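Local structure of alkyl hydroperoxide reductase AhpD (5DIK) at residues Asp11-Ile16 with Ala109-Glu114; Asp52-Glu57 with Leu83-Glu88; Ile59-Ala64 with Phe75-Leu80. The protein probably reduces alkyl hydroperoxides, as a member of the AhpD-like carboxymuconolactone decarboxylase family, and is possibly involved in the antioxidative response. One frame throughout, in Å; residues are numbered along the deposited sequence.

Interaction 1: Asp11-Ile16 with Ala109-Glu114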
loop_
_atom_site.group_PDB
_atom_site.type_symbol
_atom_site.label_atom_id
_atom_site.label_comp_id
_atom_site.label_asym_id
_atom_site.label_seq_id
_atom_site.Cartn_x
_atom_site.Cartn_y
_atom_site.Cartn_z
ATOM N N ASP A 11 -11.083 8.007 -24.910
ATOM C CA ASP A 11 -10.869 6.556 -24.894
ATOM C C ASP A 11 -9.703 6.123 -23.962
ATOM O O ASP A 11 -9.021 5.133 -24.228
ATOM C CB ASP A 11 -10.563 6.081 -26.320
ATOM C CG ASP A 11 -9.170 6.495 -26.757
ATOM O OD1 ASP A 11 -8.746 7.605 -26.353
ATOM O OD2 ASP A 11 -8.473 5.716 -27.440
ATOM N N LYS A 12 -9.476 6.877 -22.901
ATOM C CA LYS A 12 -8.377 6.613 -21.966
ATOM C C LYS A 12 -8.322 5.162 -21.486
ATOM O O LYS A 12 -7.286 4.507 -21.582
ATOM C CB LYS A 12 -8.524 7.515 -20.757
ATOM C CG LYS A 12 -7.440 7.335 -19.717
ATOM C CD LYS A 12 -7.715 8.246 -18.530
ATOM C CE LYS A 12 -6.675 8.049 -17.452
ATOM N NZ LYS A 12 -6.969 8.980 -16.329
ATOM N N PHE A 13 -9.447 4.655 -20.988
ATOM C CA PHE A 13 -9.474 3.305 -20.399
ATOM C C PHE A 13 -9.585 2.191 -21.426
ATOM O O PHE A 13 -9.150 1.059 -21.171
ATOM C CB PHE A 13 -10.568 3.205 -19.338
ATOM C CG PHE A 13 -10.258 4.017 -18.126
ATOM C CD1 PHE A 13 -9.417 3.505 -17.131
ATOM C CD2 PHE A 13 -10.752 5.297 -17.981
ATOM C CE1 PHE A 13 -9.092 4.264 -16.018
ATOM C CE2 PHE A 13 -10.428 6.062 -16.873
ATOM C CZ PHE A 13 -9.603 5.537 -15.881
ATOM N N SER A 14 -10.158 2.485 -22.594
ATOM C CA SER A 14 -10.106 1.517 -23.676
ATOM C C SER A 14 -8.650 1.268 -24.060
ATOM O O SER A 14 -8.243 0.133 -24.238
ATOM C CB SER A 14 -10.908 2.008 -24.911
ATOM O OG SER A 14 -10.741 1.094 -25.979
ATOM N N HIS A 15 -7.877 2.334 -24.167
ATOM C CA HIS A 15 -6.467 2.250 -24.511
ATOM C C HIS A 15 -5.670 1.515 -23.407
ATOM O O HIS A 15 -4.839 0.648 -23.692
ATOM C CB HIS A 15 -5.960 3.673 -24.817
ATOM C CG HIS A 15 -4.518 3.762 -25.205
ATOM N ND1 HIS A 15 -3.528 4.145 -24.318
ATOM C CD2 HIS A 15 -3.897 3.562 -26.393
ATOM C CE1 HIS A 15 -2.361 4.152 -24.937
ATOM N NE2 HIS A 15 -2.555 3.797 -26.196
ATOM N N ILE A 16 -5.957 1.832 -22.150
ATOM C CA ILE A 16 -5.223 1.201 -21.035
ATOM C C ILE A 16 -5.487 -0.304 -21.041
ATOM O O ILE A 16 -4.549 -1.092 -20.995
ATOM C CB ILE A 16 -5.602 1.840 -19.674
ATOM C CG1 ILE A 16 -5.019 3.239 -19.573
ATOM C CG2 ILE A 16 -5.111 0.978 -18.511
ATOM C CD1 ILE A 16 -5.548 4.060 -18.421
ATOM N N ALA A 109 -11.709 7.296 -7.282
ATOM C CA ALA A 109 -13.149 7.151 -7.512
ATOM C C ALA A 109 -13.525 7.975 -8.738
ATOM O O ALA A 109 -14.369 7.557 -9.532
ATOM C CB ALA A 109 -13.932 7.588 -6.290
ATOM N N ALA A 110 -12.903 9.142 -8.877
ATOM C CA ALA A 110 -13.095 9.963 -10.066
ATOM C C ALA A 110 -12.699 9.218 -11.323
ATOM O O ALA A 110 -13.437 9.221 -12.306
ATOM C CB ALA A 110 -12.333 11.273 -9.956
ATOM N N GLU A 111 -11.567 8.524 -11.291
ATOM C CA GLU A 111 -11.147 7.680 -12.406
ATOM C C GLU A 111 -12.144 6.568 -12.687
ATOM O O GLU A 111 -12.436 6.267 -13.855
ATOM C CB GLU A 111 -9.764 7.041 -12.137
ATOM C CG GLU A 111 -8.628 8.034 -12.114
ATOM C CD GLU A 111 -7.298 7.450 -12.599
ATOM O OE1 GLU A 111 -7.207 6.230 -12.947
ATOM O OE2 GLU A 111 -6.319 8.231 -12.643
ATOM N N ALA A 112 -12.668 5.926 -11.634
ATOM C CA ALA A 112 -13.649 4.874 -11.840
ATOM C C ALA A 112 -14.947 5.386 -12.547
ATOM O O ALA A 112 -15.540 4.690 -13.358
ATOM C CB ALA A 112 -14.011 4.217 -10.528
ATOM N N LEU A 113 -15.406 6.564 -12.161
ATOM C CA LEU A 113 -16.627 7.116 -12.759
ATOM C C LEU A 113 -16.344 7.418 -14.240
ATOM O O LEU A 113 -17.159 7.105 -15.089
ATOM C CB LEU A 113 -17.066 8.374 -12.046
ATOM C CG LEU A 113 -18.369 8.980 -12.593
ATOM C CD1 LEU A 113 -19.514 7.981 -12.520
ATOM C CD2 LEU A 113 -18.722 10.233 -11.836
ATOM N N GLU A 114 -15.184 7.990 -14.532
ATOM C CA GLU A 114 -14.768 8.238 -15.917
ATOM C C GLU A 114 -14.754 6.953 -16.743
ATOM O O GLU A 114 -15.302 6.925 -17.847
ATOM C CB GLU A 114 -13.399 8.933 -15.978
ATOM C CG GLU A 114 -12.901 9.224 -17.390
ATOM C CD GLU A 114 -11.479 9.768 -17.422
ATOM O OE1 GLU A 114 -11.040 10.396 -16.443
ATOM O OE2 GLU A 114 -10.790 9.579 -18.442
#
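The ring of F13 and the carboxylates of E111 and E114 are the flat groups of this contact. One face of the F13 ring carries a neighbour from its own helix. K12 CG lies 4.2 Å above the F13 ring plane, shifted toward the rim. The other helix meets the far end of the ring, mainly at CZ and CE2. F13 CZ comes within 3.6 Å of the backbone atom E111 O. F13 CE2 lies 3.9 Å from E114 OE2. Both oxygens approach obliquely. The E114 carboxylate is turned 77° from the ring plane, and the E111 carboxylate is also steeply tilted. E111 and E114 each cross F13 at about a right angle.

K12 runs past the ring to the acidic groups. Its chain is fully extended, with NZ anti to CG (chi4 179°). K12 CD rests 3.4 Å from E114 OE2. K12 NZ makes a long salt bridge to E111 OE2, 3.8 Å away. E114 OE1 is farther from K12 NZ, at 4.3 Å, beyond a salt bridge. The lysine therefore sits near two carboxylates, and its charge may favour their ionised forms. E111 OE1 lies beside the aromatic ring, 3.9 Å from F13 CZ. It is buried by the contact and has no polar partner in the model.

The two short helical segments run nearly perpendicular, at 92°, and their axes approach to 11.5 Å. The contact joins the start of helix 12-30 to helix 102-120 through side chains. E118, one turn beyond E114, accepts hydrogen bonds from the backbone N atoms of F13 and S14. A115 and F119 also touch F13. On other sides of helix 102-120, A112 packs on helices 53-66 and 70-82, and L113 meets R87 of helix 87-99.

Interaction 2: Asp52-Glu57 with Leu83-Glu88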
loop_
_atom_site.group_PDB
_atom_site.type_symbol
_atom_site.label_atom_id
_atom_site.label_comp_id
_atom_site.label_asym_id
_atom_site.label_seq_id
_atom_site.Cartn_x
_atom_site.Cartn_y
_atom_site.Cartn_z
ATOM N N ASP A 52 -24.164 -12.452 -5.903
ATOM C CA ASP A 52 -24.211 -12.609 -7.369
ATOM C C ASP A 52 -22.983 -11.958 -8.036
ATOM O O ASP A 52 -22.198 -11.274 -7.379
ATOM C CB ASP A 52 -25.542 -12.170 -7.978
ATOM C CG ASP A 52 -25.829 -10.694 -7.815
ATOM O OD1 ASP A 52 -24.921 -9.875 -7.551
ATOM O OD2 ASP A 52 -27.019 -10.350 -7.914
ATOM N N LYS A 53 -22.784 -12.241 -9.305
ATOM C CA LYS A 53 -21.595 -11.789 -10.009
ATOM C C LYS A 53 -21.494 -10.272 -9.989
ATOM O O LYS A 53 -20.416 -9.739 -9.819
ATOM C CB LYS A 53 -21.593 -12.245 -11.457
ATOM C CG LYS A 53 -21.272 -13.703 -11.676
ATOM C CD LYS A 53 -21.276 -13.998 -13.180
ATOM C CE LYS A 53 -20.602 -15.318 -13.522
ATOM N NZ LYS A 53 -19.155 -15.338 -13.175
ATOM N N LYS A 54 -22.615 -9.574 -10.158
ATOM C CA LYS A 54 -22.581 -8.102 -10.144
ATOM C C LYS A 54 -22.085 -7.562 -8.794
ATOM O O LYS A 54 -21.284 -6.636 -8.743
ATOM C CB LYS A 54 -23.974 -7.534 -10.439
ATOM C CG LYS A 54 -24.047 -6.011 -10.421
ATOM C CD LYS A 54 -25.491 -5.549 -10.558
ATOM C CE LYS A 54 -26.256 -5.729 -9.259
ATOM N NZ LYS A 54 -27.699 -5.526 -9.523
ATOM N N THR A 55 -22.586 -8.130 -7.711
ATOM C CA THR A 55 -22.156 -7.743 -6.373
ATOM C C THR A 55 -20.663 -7.975 -6.188
ATOM O O THR A 55 -19.984 -7.121 -5.616
ATOM C CB THR A 55 -22.949 -8.476 -5.279
ATOM O OG1 THR A 55 -24.330 -8.157 -5.417
ATOM C CG2 THR A 55 -22.508 -8.063 -3.873
ATOM N N LYS A 56 -20.174 -9.155 -6.608
ATOM C CA LYS A 56 -18.754 -9.459 -6.564
ATOM C C LYS A 56 -17.932 -8.483 -7.384
ATOM O O LYS A 56 -16.855 -8.051 -6.940
ATOM C CB LYS A 56 -18.463 -10.900 -6.982
ATOM C CG LYS A 56 -18.942 -11.885 -5.946
ATOM C CD LYS A 56 -18.515 -13.287 -6.285
ATOM C CE LYS A 56 -19.175 -14.265 -5.329
ATOM N NZ LYS A 56 -18.576 -15.587 -5.500
ATOM N N GLU A 57 -18.439 -8.057 -8.537
ATOM C CA GLU A 57 -17.715 -7.056 -9.297
ATOM C C GLU A 57 -17.697 -5.676 -8.664
ATOM O O GLU A 57 -16.743 -4.927 -8.907
ATOM C CB GLU A 57 -18.260 -6.881 -10.726
ATOM C CG GLU A 57 -17.782 -7.951 -11.649
ATOM C CD GLU A 57 -16.271 -7.992 -11.836
ATOM O OE1 GLU A 57 -15.632 -6.982 -12.181
ATOM O OE2 GLU A 57 -15.754 -9.098 -11.739
ATOM N N LEU A 83 -22.420 -6.484 -16.749
ATOM C CA LEU A 83 -23.311 -7.090 -15.762
ATOM C C LEU A 83 -24.507 -6.197 -15.386
ATOM O O LEU A 83 -25.218 -6.504 -14.452
ATOM C CB LEU A 83 -22.525 -7.463 -14.506
ATOM C CG LEU A 83 -21.509 -8.585 -14.679
ATOM C CD1 LEU A 83 -20.681 -8.761 -13.420
ATOM C CD2 LEU A 83 -22.205 -9.885 -15.042
ATOM N N GLN A 84 -24.686 -5.094 -16.108
ATOM C CA GLN A 84 -25.784 -4.155 -15.922
ATOM C C GLN A 84 -25.869 -3.539 -14.517
ATOM O O GLN A 84 -26.949 -3.260 -13.993
ATOM C CB GLN A 84 -27.123 -4.808 -16.353
ATOM C CG GLN A 84 -27.088 -5.349 -17.776
ATOM C CD GLN A 84 -28.378 -6.057 -18.160
ATOM O OE1 GLN A 84 -29.361 -6.038 -17.421
ATOM N NE2 GLN A 84 -28.371 -6.694 -19.306
ATOM N N ALA A 85 -24.713 -3.268 -13.931
ATOM C CA ALA A 85 -24.668 -2.464 -12.714
ATOM C C ALA A 85 -25.168 -1.063 -13.023
ATOM O O ALA A 85 -24.878 -0.520 -14.082
ATOM C CB ALA A 85 -23.231 -2.394 -12.185
ATOM N N THR A 86 -25.897 -0.464 -12.101
ATOM C CA THR A 86 -26.355 0.909 -12.295
ATOM C C THR A 86 -25.284 1.891 -11.818
ATOM O O THR A 86 -24.391 1.567 -11.016
ATOM C CB THR A 86 -27.664 1.192 -11.546
ATOM O OG1 THR A 86 -27.420 1.145 -10.131
ATOM C CG2 THR A 86 -28.743 0.165 -11.920
ATOM N N ARG A 87 -25.393 3.095 -12.343
ATOM C CA ARG A 87 -24.586 4.215 -11.909
ATOM C C ARG A 87 -24.651 4.412 -10.386
ATOM O O ARG A 87 -23.627 4.636 -9.737
ATOM C CB ARG A 87 -25.104 5.467 -12.638
ATOM C CG ARG A 87 -24.221 6.670 -12.472
ATOM C CD ARG A 87 -24.872 7.858 -13.145
ATOM N NE ARG A 87 -24.047 9.032 -12.995
ATOM C CZ ARG A 87 -23.055 9.357 -13.793
ATOM N NH1 ARG A 87 -22.750 8.609 -14.848
ATOM N NH2 ARG A 87 -22.388 10.474 -13.564
ATOM N N GLU A 88 -25.854 4.319 -9.819
ATOM C CA GLU A 88 -26.028 4.483 -8.395
ATOM C C GLU A 88 -25.352 3.378 -7.557
ATOM O O GLU A 88 -24.812 3.673 -6.496
ATOM C CB GLU A 88 -27.513 4.588 -8.006
ATOM C CG GLU A 88 -27.777 4.810 -6.502
ATOM C CD GLU A 88 -27.247 6.132 -5.918
ATOM O OE1 GLU A 88 -26.983 7.066 -6.696
ATOM O OE2 GLU A 88 -27.095 6.237 -4.679
#
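L83 and E57 cross at about a right angle, with a leucine methyl against the aliphatic part of the glutamate. L83 CD1 is 3.5 Å from E57 CG. The same methyl lies 3.7 Å from the carbonyl oxygen K53 O and 3.8 Å from K54 CA. CD1 is anti to CA (chi2 173°), which carries this methyl to the first turn of helix 53-66.

K54 covers the other part of the contact. Its CG lies 4.1 Å from A85 CB, and its CD lies 3.9 Å from A85 CA. The chain then bends at chi3 (76°), which turns CE from the line of the preceding carbons. The contact is made by carbon atoms with a few backbone oxygens. The lysine charge is paired beyond it, where K54 NZ forms a salt bridge with E89, just past the second segment.

D52 secures the start of helix 53-66. D52 OD1 accepts from T55 N at 2.9 Å, nearly in line with its C-O bond. T55 OG1 donates to the same oxygen at 2.8 Å, from 38° above the carboxylate plane.

Q84 has positive phi and is the C-prime residue of a Schellman motif, with A85 N bonded to L80 O. The contact therefore joins two helix ends: an aspartate N-cap and a Schellman C-terminus, with T86 capping the next helix.

Interaction 3: Ile59-Ala64 with Phe75-Leu80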
loop_
_atom_site.group_PDB
_atom_site.type_symbol
_atom_site.label_atom_id
_atom_site.label_comp_id
_atom_site.label_asym_id
_atom_site.label_seq_id
_atom_site.Cartn_x
_atom_site.Cartn_y
_atom_site.Cartn_z
ATOM N N ILE A 59 -17.497 -5.297 -5.475
ATOM C CA ILE A 59 -16.404 -5.489 -4.527
ATOM C C ILE A 59 -15.051 -5.338 -5.217
ATOM O O ILE A 59 -14.171 -4.630 -4.708
ATOM C CB ILE A 59 -16.507 -6.852 -3.821
ATOM C CG1 ILE A 59 -17.763 -6.877 -2.943
ATOM C CG2 ILE A 59 -15.251 -7.152 -2.992
ATOM C CD1 ILE A 59 -18.140 -8.285 -2.514
ATOM N N ALA A 60 -14.895 -5.942 -6.389
ATOM C CA ALA A 60 -13.648 -5.818 -7.160
ATOM C C ALA A 60 -13.360 -4.355 -7.502
ATOM O O ALA A 60 -12.218 -3.926 -7.422
ATOM C CB ALA A 60 -13.693 -6.660 -8.421
ATOM N N MET A 61 -14.392 -3.598 -7.854
ATOM C CA MET A 61 -14.212 -2.161 -8.194
ATOM C C MET A 61 -13.756 -1.357 -6.982
ATOM O O MET A 61 -12.845 -0.545 -7.095
ATOM C CB MET A 61 -15.484 -1.554 -8.759
ATOM C CG MET A 61 -15.351 -0.050 -9.040
ATOM S SD MET A 61 -14.001 0.346 -10.184
ATOM C CE MET A 61 -14.917 -0.162 -11.634
ATOM N N ALA A 62 -14.363 -1.601 -5.830
ATOM C CA ALA A 62 -13.901 -0.973 -4.595
ATOM C C ALA A 62 -12.437 -1.249 -4.308
ATOM O O ALA A 62 -11.685 -0.318 -3.969
ATOM C CB ALA A 62 -14.755 -1.382 -3.410
ATOM N N LEU A 63 -12.031 -2.505 -4.464
ATOM C CA LEU A 63 -10.652 -2.920 -4.252
ATOM C C LEU A 63 -9.698 -2.292 -5.271
ATOM O O LEU A 63 -8.587 -1.894 -4.934
ATOM C CB LEU A 63 -10.552 -4.460 -4.345
ATOM C CG LEU A 63 -11.140 -5.214 -3.173
ATOM C CD1 LEU A 63 -11.375 -6.686 -3.499
ATOM C CD2 LEU A 63 -10.200 -5.128 -2.006
ATOM N N ALA A 64 -10.141 -2.206 -6.520
ATOM C CA ALA A 64 -9.359 -1.537 -7.553
ATOM C C ALA A 64 -9.080 -0.065 -7.269
ATOM O O ALA A 64 -7.981 0.426 -7.562
ATOM C CB ALA A 64 -10.036 -1.704 -8.918
ATOM N N PHE A 75 -10.747 -2.549 -16.377
ATOM C CA PHE A 75 -11.345 -3.851 -16.586
ATOM C C PHE A 75 -12.608 -4.079 -15.793
ATOM O O PHE A 75 -13.588 -4.596 -16.345
ATOM C CB PHE A 75 -10.360 -5.006 -16.325
ATOM C CG PHE A 75 -9.341 -5.196 -17.421
ATOM C CD1 PHE A 75 -9.719 -5.683 -18.681
ATOM C CD2 PHE A 75 -7.995 -4.937 -17.198
ATOM C CE1 PHE A 75 -8.778 -5.852 -19.707
ATOM C CE2 PHE A 75 -7.052 -5.099 -18.217
ATOM C CZ PHE A 75 -7.440 -5.581 -19.472
ATOM N N HIS A 76 -12.598 -3.737 -14.495
ATOM C CA HIS A 76 -13.780 -3.955 -13.681
ATOM C C HIS A 76 -14.950 -3.026 -14.050
ATOM O O HIS A 76 -16.101 -3.443 -13.934
ATOM C CB HIS A 76 -13.431 -3.917 -12.189
ATOM C CG HIS A 76 -12.514 -5.032 -11.805
ATOM N ND1 HIS A 76 -12.840 -6.359 -12.010
ATOM C CD2 HIS A 76 -11.251 -5.027 -11.336
ATOM C CE1 HIS A 76 -11.831 -7.128 -11.647
ATOM N NE2 HIS A 76 -10.857 -6.347 -11.215
ATOM N N SER A 77 -14.653 -1.816 -14.528
ATOM C CA SER A 77 -15.682 -0.912 -15.107
ATOM C C SER A 77 -16.412 -1.543 -16.279
ATOM O O SER A 77 -17.639 -1.519 -16.378
ATOM C CB SER A 77 -15.023 0.364 -15.627
ATOM O OG SER A 77 -14.871 1.222 -14.544
ATOM N N GLN A 78 -15.621 -2.092 -17.176
ATOM C CA GLN A 78 -16.125 -2.748 -18.369
ATOM C C GLN A 78 -17.030 -3.929 -18.014
ATOM O O GLN A 78 -18.137 -4.079 -18.551
ATOM C CB GLN A 78 -14.930 -3.166 -19.216
ATOM C CG GLN A 78 -15.239 -3.780 -20.542
ATOM C CD GLN A 78 -13.963 -4.052 -21.313
ATOM O OE1 GLN A 78 -13.004 -4.619 -20.782
ATOM N NE2 GLN A 78 -13.933 -3.628 -22.575
ATOM N N THR A 79 -16.581 -4.752 -17.074
ATOM C CA THR A 79 -17.391 -5.856 -16.593
ATOM C C THR A 79 -18.690 -5.364 -15.902
ATOM O O THR A 79 -19.740 -5.966 -16.074
ATOM C CB THR A 79 -16.553 -6.742 -15.644
ATOM O OG1 THR A 79 -15.404 -7.188 -16.351
ATOM C CG2 THR A 79 -17.314 -7.938 -15.193
ATOM N N LEU A 80 -18.614 -4.303 -15.097
ATOM C CA LEU A 80 -19.814 -3.788 -14.426
ATOM C C LEU A 80 -20.883 -3.359 -15.454
ATOM O O LEU A 80 -22.073 -3.610 -15.261
ATOM C CB LEU A 80 -19.495 -2.612 -13.537
ATOM C CG LEU A 80 -18.833 -2.938 -12.199
ATOM C CD1 LEU A 80 -18.496 -1.617 -11.535
ATOM C CD2 LEU A 80 -19.703 -3.777 -11.296
#
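A60 and H76 meet face-on. A60 CB sits over the centre of one H76 ring face, in a CH-pi contact. It is 3.7 Å from the ring centroid and only 12° off the ring normal. The methyl group meets the ring atoms almost evenly. H76 CG lies anti to the carbonyl carbon, on the side of helix 53-66, and chi2 of -58° turns the ring face to A60.

The tightest part is at M61. Its chain bends at chi2 and again at chi3 (77°), which brings CE against the facing helix. M61 CE lies 3.2 Å from S77 OG and 3.3 Å from S77 N. It also stands 3.7 Å from H76 C and 3.9 Å from L80 CD1. One methyl thus meets H76, S77 and L80 on one side of helix 70-82. S77 OG is hydrogen-bonded to I73 O of its own helix.

Packing is looser toward A64. A64 CB reaches H76 CD2 at 4.3 Å, obliquely to the ring. All the touching residues are buried, so solvent lies beyond the contact. The exposed Q78 leads away from helix 53-66. M96 and Y99 of the third subunit pack on A60 and H76.

The segments run nearly antiparallel, and their axes approach to 9.4 Å. The contact is made mostly by methyl groups, set against the imidazole and the polar atoms of S77. H76 ND1 has its hydrogen-bond partner, E57, one turn before A60. The methyl over the face and this bond probably help fix the ring's rotation. E57, H76 and the disulfide C69-C72 match the Glu-Cys-Cys-His pattern of AhpD proteins. This is consistent with a role of H76 in peroxide reduction, and the contact may help set its orientation.

How the interactions relate
Interactions 2 and 3 share helix 53-66, and their centres are about 9 Å apart. E57 OE1 of interaction 2 lies 2.9 Å from H76 ND1 of interaction 3, a probable hydrogen bond. E57 CB also packs on L80 CD2 at 3.5 Å. E57 and H76 are, by resemblance to AhpD, two members of the probable active site with the C69-C72 disulfide. Interaction 1 encloses both along the chain. Its centre is about 11 Å from that of interaction 3, and A112 CB meets M61 SD at 3.9 Å. It is about 17 Å from interaction 2, yet L113 CD1 touches R87 NH2. Interactions 2 and 3 both border the third subunit.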